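Local coordinates for uncharacterized protein (Streptococcus mutans, PDB 3L7Y) that is uncharacterised but, as a magnesium-binding member of the haloacid dehalogenase-like hydrolases, probably acts as a phosphatase, at residues V116-E121 against I222-L227; I139-E144 against F183-Q188. All blocks are in the same frame, centred on the assembly; numbering follows the deposited sequence.

Contact 1 of 2, residues V116-E121 against I222-L227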
loop_
_atom_site.group_PDB
_atom_site.type_symbol
_atom_site.label_atom_id
_atom_site.label_comp_id
_atom_site.label_asym_id
_atom_site.label_seq_id
_atom_site.Cartn_x
_atom_site.Cartn_y
_atom_site.Cartn_z
ATOM N N VAL A 116 -2.049 -13.184 4.189
ATOM C CA VAL A 116 -1.058 -14.057 3.596
ATOM C C VAL A 116 0.317 -13.669 4.113
ATOM O O VAL A 116 0.759 -12.518 3.986
ATOM C CB VAL A 116 -1.114 -14.018 2.051
ATOM C CG1 VAL A 116 -0.047 -14.914 1.450
ATOM C CG2 VAL A 116 -2.485 -14.443 1.566
ATOM N N PHE A 117 0.986 -14.636 4.719
ATOM C CA PHE A 117 2.305 -14.388 5.292
ATOM C C PHE A 117 3.392 -14.951 4.407
ATOM O O PHE A 117 3.169 -15.895 3.642
ATOM C CB PHE A 117 2.393 -14.965 6.706
ATOM C CG PHE A 117 1.455 -14.311 7.677
ATOM C CD1 PHE A 117 0.372 -15.003 8.195
ATOM C CD2 PHE A 117 1.648 -12.995 8.062
ATOM C CE1 PHE A 117 -0.490 -14.393 9.097
ATOM C CE2 PHE A 117 0.789 -12.377 8.957
ATOM C CZ PHE A 117 -0.284 -13.079 9.473
ATOM N N GLN A 118 4.569 -14.348 4.474
ATOM C CA GLN A 118 5.680 -14.839 3.677
ATOM C C GLN A 118 6.309 -16.020 4.410
ATOM O O GLN A 118 6.178 -16.132 5.624
ATOM C CB GLN A 118 6.680 -13.706 3.384
ATOM C CG GLN A 118 6.087 -12.677 2.397
ATOM C CD GLN A 118 6.902 -11.408 2.235
ATOM O OE1 GLN A 118 6.816 -10.732 1.201
ATOM N NE2 GLN A 118 7.675 -11.067 3.240
ATOM N N GLN A 119 6.961 -16.908 3.671
ATOM C CA GLN A 119 7.603 -18.079 4.269
ATOM C C GLN A 119 8.920 -17.714 4.942
ATOM O O GLN A 119 9.771 -17.086 4.326
ATOM C CB GLN A 119 7.844 -19.128 3.189
ATOM C CG GLN A 119 6.574 -19.625 2.531
ATOM C CD GLN A 119 5.743 -20.472 3.469
ATOM O OE1 GLN A 119 6.282 -21.183 4.322
ATOM N NE2 GLN A 119 4.422 -20.405 3.321
ATOM N N ARG A 120 9.100 -18.111 6.204
ATOM C CA ARG A 120 10.320 -17.771 6.939
ATOM C C ARG A 120 11.582 -18.062 6.122
ATOM O O ARG A 120 12.522 -17.277 6.128
ATOM C CB ARG A 120 10.405 -18.516 8.289
ATOM C CG ARG A 120 9.217 -18.257 9.231
ATOM C CD ARG A 120 9.499 -18.725 10.675
ATOM N NE ARG A 120 9.613 -17.600 11.596
ATOM C CZ ARG A 120 10.710 -17.281 12.266
ATOM N NH1 ARG A 120 11.803 -18.003 12.132
ATOM N NH2 ARG A 120 10.710 -16.238 13.077
ATOM N N GLU A 121 11.594 -19.195 5.430
ATOM C CA GLU A 121 12.773 -19.608 4.655
ATOM C C GLU A 121 13.051 -18.607 3.533
ATOM O O GLU A 121 14.200 -18.321 3.220
ATOM C CB GLU A 121 12.563 -21.001 4.062
ATOM C CG GLU A 121 11.247 -21.166 3.285
ATOM C CD GLU A 121 10.061 -21.666 4.133
ATOM O OE1 GLU A 121 9.938 -21.288 5.324
ATOM O OE2 GLU A 121 9.232 -22.435 3.589
ATOM N N ILE A 222 9.045 -5.499 -0.593
ATOM C CA ILE A 222 9.221 -6.850 -1.086
ATOM C C ILE A 222 8.000 -7.632 -0.659
ATOM O O ILE A 222 7.856 -8.003 0.500
ATOM C CB ILE A 222 10.515 -7.499 -0.539
ATOM C CG1 ILE A 222 11.738 -6.681 -0.979
ATOM C CG2 ILE A 222 10.611 -8.949 -1.002
ATOM C CD1 ILE A 222 13.065 -7.212 -0.488
ATOM N N ILE A 223 7.097 -7.850 -1.600
ATOM C CA ILE A 223 5.849 -8.510 -1.298
ATOM C C ILE A 223 5.846 -9.921 -1.847
ATOM O O ILE A 223 6.679 -10.268 -2.676
ATOM C CB ILE A 223 4.659 -7.756 -1.942
ATOM C CG1 ILE A 223 4.982 -7.408 -3.400
ATOM C CG2 ILE A 223 4.333 -6.504 -1.135
ATOM C CD1 ILE A 223 3.737 -7.189 -4.302
ATOM N N THR A 224 4.889 -10.713 -1.375
ATOM C CA THR A 224 4.591 -12.007 -1.961
ATOM C C THR A 224 4.181 -11.774 -3.410
ATOM O O THR A 224 3.218 -11.036 -3.696
ATOM C CB THR A 224 3.453 -12.697 -1.195
ATOM O OG1 THR A 224 3.910 -13.051 0.121
ATOM C CG2 THR A 224 2.960 -13.950 -1.938
ATOM N N LYS A 225 4.911 -12.394 -4.327
ATOM C CA LYS A 225 4.678 -12.174 -5.752
ATOM C C LYS A 225 3.208 -12.347 -6.122
ATOM O O LYS A 225 2.578 -13.351 -5.781
ATOM C CB LYS A 225 5.549 -13.103 -6.602
ATOM C CG LYS A 225 5.741 -12.635 -8.056
ATOM C CD LYS A 225 6.074 -13.813 -8.968
ATOM C CE LYS A 225 6.910 -13.406 -10.173
ATOM N NZ LYS A 225 6.333 -12.308 -10.976
ATOM N N GLY A 226 2.665 -11.365 -6.830
ATOM C CA GLY A 226 1.284 -11.432 -7.267
ATOM C C GLY A 226 0.284 -10.814 -6.309
ATOM O O GLY A 226 -0.858 -10.552 -6.689
ATOM N N LEU A 227 0.689 -10.582 -5.065
ATOM C CA LEU A 227 -0.243 -10.018 -4.084
ATOM C C LEU A 227 -0.175 -8.487 -4.053
ATOM O O LEU A 227 0.191 -7.881 -3.036
ATOM C CB LEU A 227 -0.011 -10.609 -2.685
ATOM C CG LEU A 227 -0.877 -11.829 -2.341
ATOM C CD1 LEU A 227 -1.117 -12.725 -3.558
ATOM C CD2 LEU A 227 -0.291 -12.604 -1.157
HETATM O O HOH W 1 2.645 -12.189 2.101
#

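Contact 2 of 2, residues I139-E144 against F183-Q188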
loop_
_atom_site.group_PDB
_atom_site.type_symbol
_atom_site.label_atom_id
_atom_site.label_comp_id
_atom_site.label_asym_id
_atom_site.label_seq_id
_atom_site.Cartn_x
_atom_site.Cartn_y
_atom_site.Cartn_z
ATOM N N ILE A 139 16.967 -2.643 5.814
ATOM C CA ILE A 139 15.947 -3.673 5.764
ATOM C C ILE A 139 14.986 -3.585 6.939
ATOM O O ILE A 139 15.390 -3.683 8.098
ATOM C CB ILE A 139 16.582 -5.083 5.768
ATOM C CG1 ILE A 139 17.482 -5.282 4.533
ATOM C CG2 ILE A 139 15.495 -6.148 5.847
ATOM C CD1 ILE A 139 18.461 -6.490 4.650
ATOM N N ALA A 140 13.706 -3.430 6.641
ATOM C CA ALA A 140 12.690 -3.470 7.684
ATOM C C ALA A 140 11.679 -4.587 7.429
ATOM O O ALA A 140 11.220 -4.787 6.302
ATOM C CB ALA A 140 12.000 -2.128 7.809
ATOM N N LEU A 141 11.359 -5.333 8.483
ATOM C CA LEU A 141 10.381 -6.411 8.396
ATOM C C LEU A 141 9.039 -5.926 8.932
ATOM O O LEU A 141 8.967 -5.329 10.013
ATOM C CB LEU A 141 10.860 -7.616 9.193
ATOM C CG LEU A 141 12.332 -7.945 9.018
ATOM C CD1 LEU A 141 12.772 -9.045 9.984
ATOM C CD2 LEU A 141 12.582 -8.349 7.576
ATOM N N SER A 142 7.977 -6.168 8.174
ATOM C CA SER A 142 6.654 -5.711 8.566
ATOM C C SER A 142 5.825 -6.898 9.057
ATOM O O SER A 142 5.322 -7.687 8.254
ATOM C CB SER A 142 5.966 -4.972 7.402
ATOM O OG SER A 142 4.713 -4.432 7.792
ATOM N N GLY A 143 5.707 -7.024 10.383
ATOM C CA GLY A 143 5.061 -8.169 11.003
ATOM C C GLY A 143 3.606 -7.907 11.334
ATOM O O GLY A 143 3.070 -6.828 11.073
ATOM N N GLU A 144 2.952 -8.900 11.912
ATOM C CA GLU A 144 1.525 -8.796 12.166
ATOM C C GLU A 144 1.233 -7.697 13.186
ATOM O O GLU A 144 0.206 -7.022 13.110
ATOM C CB GLU A 144 0.996 -10.140 12.652
ATOM C CG GLU A 144 -0.512 -10.273 12.678
ATOM C CD GLU A 144 -0.937 -11.694 12.988
ATOM O OE1 GLU A 144 -0.044 -12.523 13.263
ATOM O OE2 GLU A 144 -2.154 -11.983 12.958
ATOM N N PHE A 183 4.127 -9.877 6.785
ATOM C CA PHE A 183 3.371 -9.647 5.554
ATOM C C PHE A 183 4.259 -9.234 4.394
ATOM O O PHE A 183 3.998 -9.590 3.235
ATOM C CB PHE A 183 2.350 -8.546 5.769
ATOM C CG PHE A 183 1.163 -8.965 6.565
ATOM C CD1 PHE A 183 0.859 -8.328 7.763
ATOM C CD2 PHE A 183 0.335 -9.978 6.115
ATOM C CE1 PHE A 183 -0.265 -8.693 8.491
ATOM C CE2 PHE A 183 -0.771 -10.365 6.854
ATOM C CZ PHE A 183 -1.083 -9.705 8.033
ATOM N N LYS A 184 5.284 -8.446 4.706
ATOM C CA LYS A 184 6.162 -7.891 3.688
ATOM C C LYS A 184 7.471 -7.434 4.320
ATOM O O LYS A 184 7.597 -7.394 5.550
ATOM C CB LYS A 184 5.482 -6.693 3.007
ATOM C CG LYS A 184 5.580 -5.374 3.790
ATOM C CD LYS A 184 5.073 -4.198 2.933
ATOM C CE LYS A 184 5.232 -2.846 3.625
ATOM N NZ LYS A 184 4.403 -2.747 4.855
ATOM N N LEU A 185 8.445 -7.100 3.480
ATOM C CA LEU A 185 9.622 -6.367 3.936
ATOM C C LEU A 185 9.708 -5.032 3.225
ATOM O O LEU A 185 9.108 -4.842 2.173
ATOM C CB LEU A 185 10.920 -7.125 3.653
ATOM C CG LEU A 185 10.976 -8.649 3.769
ATOM C CD1 LEU A 185 12.431 -9.077 3.714
ATOM C CD2 LEU A 185 10.318 -9.105 5.049
ATOM N N THR A 186 10.496 -4.118 3.768
ATOM C CA THR A 186 10.715 -2.852 3.090
ATOM C C THR A 186 12.197 -2.526 3.023
ATOM O O THR A 186 12.921 -2.662 4.010
ATOM C CB THR A 186 9.935 -1.700 3.760
ATOM O OG1 THR A 186 8.524 -1.962 3.686
ATOM C CG2 THR A 186 10.237 -0.378 3.060
ATOM N N LEU A 187 12.657 -2.122 1.846
ATOM C CA LEU A 187 14.017 -1.650 1.717
ATOM C C LEU A 187 14.009 -0.140 1.570
ATOM O O LEU A 187 13.239 0.408 0.779
ATOM C CB LEU A 187 14.704 -2.276 0.510
ATOM C CG LEU A 187 14.780 -3.801 0.421
ATOM C CD1 LEU A 187 15.732 -4.190 -0.688
ATOM C CD2 LEU A 187 15.234 -4.384 1.753
ATOM N N GLN A 188 14.866 0.534 2.326
ATOM C CA GLN A 188 15.091 1.950 2.077
ATOM C C GLN A 188 16.378 2.077 1.293
ATOM O O GLN A 188 17.438 1.604 1.728
ATOM C CB GLN A 188 15.162 2.762 3.373
ATOM C CG GLN A 188 15.127 4.269 3.120
ATOM C CD GLN A 188 15.700 5.056 4.273
ATOM O OE1 GLN A 188 16.821 4.810 4.708
ATOM N NE2 GLN A 188 14.934 6.012 4.777
#

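Contact 1 of 2, residues V116-E121 against I222-L227
Gln118 and Thr224 lie flank to flank with their side chains running antiparallel, and it is the aliphatic part of the glutamine that meets the threonine: Gln118 CG lies 3.2 Å from Thr224 OG1. The long side chain gets there because CG stands anti to its own carbonyl carbon (chi1 -70°) and the chain then runs on extended, carrying the amide end to the backbone of Ile222, Ile223 and Thr224. On Thr224 the hydroxyl likewise sits beside the backbone N, which turns OG1 to the loop at 116-118. There a single water joins the two segments. It donates to Val116 O at 2.7 Å and accepts from Thr224 OG1 at 2.5 Å, a separation shorter than usual whose exact length should not be pressed. A backbone carbonyl and a hydroxyl that do not meet directly are thus bridged through one molecule.

A smaller apolar contact joins Val116 and Leu227. The leucine lies roughly perpendicular to the valine, with Leu227 CD2 set against the valine branch, 3.6 Å from Val116 CB and 3.5 Å from Val116 CG1, the latter tighter than usual van der Waals contact. The type II turn from Thr224 to Leu227, closed by Leu227 N to Thr224 O at 2.9 Å, folds the leucine back next to the threonine, with Gly226 taking the positive phi that such a turn requires.

These segments are the two passages between core and cap domains. Residues 116-121 lead from strand 111-115, at the edge of the core sheet, into helix 120-133 of the cap, whose N-cap position is Gln119; residues 222-227 return from cap strand 219-224 towards core helix 229-239.

Contact 2 of 2, residues I139-E144 against F183-Q188
Ser142 and Lys184 form a hydrogen-bonded pair in an antiparallel ladder, and the lysine can be followed outward. Its CB leaves the strand on the face shared with Ala140, Ser142 and Thr186. Lys184 CG, set between the backbone N and the carbonyl carbon (chi1 81°), rests 3.7 Å from Ser142 CB. CD and CE prolong the chain without closer contact to the partner strand, until a bend at the last torsion of Lys184 (chi4 -64°) turns NZ back over the serine, 3.4 Å from Ser142 OG. Lys184 NZ is held from the core domain, by a salt bridge to Glu101 OE1 and a hydrogen bond to Ser79 O; Ser142 OG binds that same Glu101 oxygen.

Beneath these side chains the pairing is reciprocal at Ala140 and Thr186: Ala140 N gives a nearly straight bond to Thr186 O (2.9 Å), and Thr186 N returns one of 2.7 Å to Ala140 O, both in the carbonyl planes. Ser142 N binds Lys184 O at 2.9 Å, tilted 21° from the carbonyl plane, but the return bond to Ser142 O comes from Phe183 N, at 2.9 Å, where the second strand turns its corner.

On the other face Ile139 lies beside Leu187, and Leu141 beside Leu185, the two side chains of each pair running alongside one another; Leu141 CD2 and Leu185 CD2 press together at 3.5 Å. Helix 120-133 and Phe174 cover this group.

One pair of strands thus separates two chemistries: an aliphatic cluster packed inside the cap, and a mixed face where Thr186 OG1 bonds to Asp221 and the buried end of Lys184, met by Glu101 and Ser79 O, bridges cap to core.

In the fold
Contact 2 is nested within the loop of chain that contact 1 closes. Their centres lie 11 Å apart, yet they touch. Ile222 N approaches Leu185 O at 2.8 Å, a probable hydrogen bond between neighbouring strands of one sheet. The rings of Phe117 and Phe183 are stacked, with Phe117 CE2 3.3 Å from Phe183 CE2. The magnesium ion, bound by Asp43, Asp45 and Asp252, is about 12 Å from the side chain of Lys184 and about 14 Å from that of Ile223; between side chains, Lys184 is about 9 Å from Asp45. Contact 2 therefore brings a cap lysine towards the metal-bearing side of the core, while contact 1 lies away from the metal site.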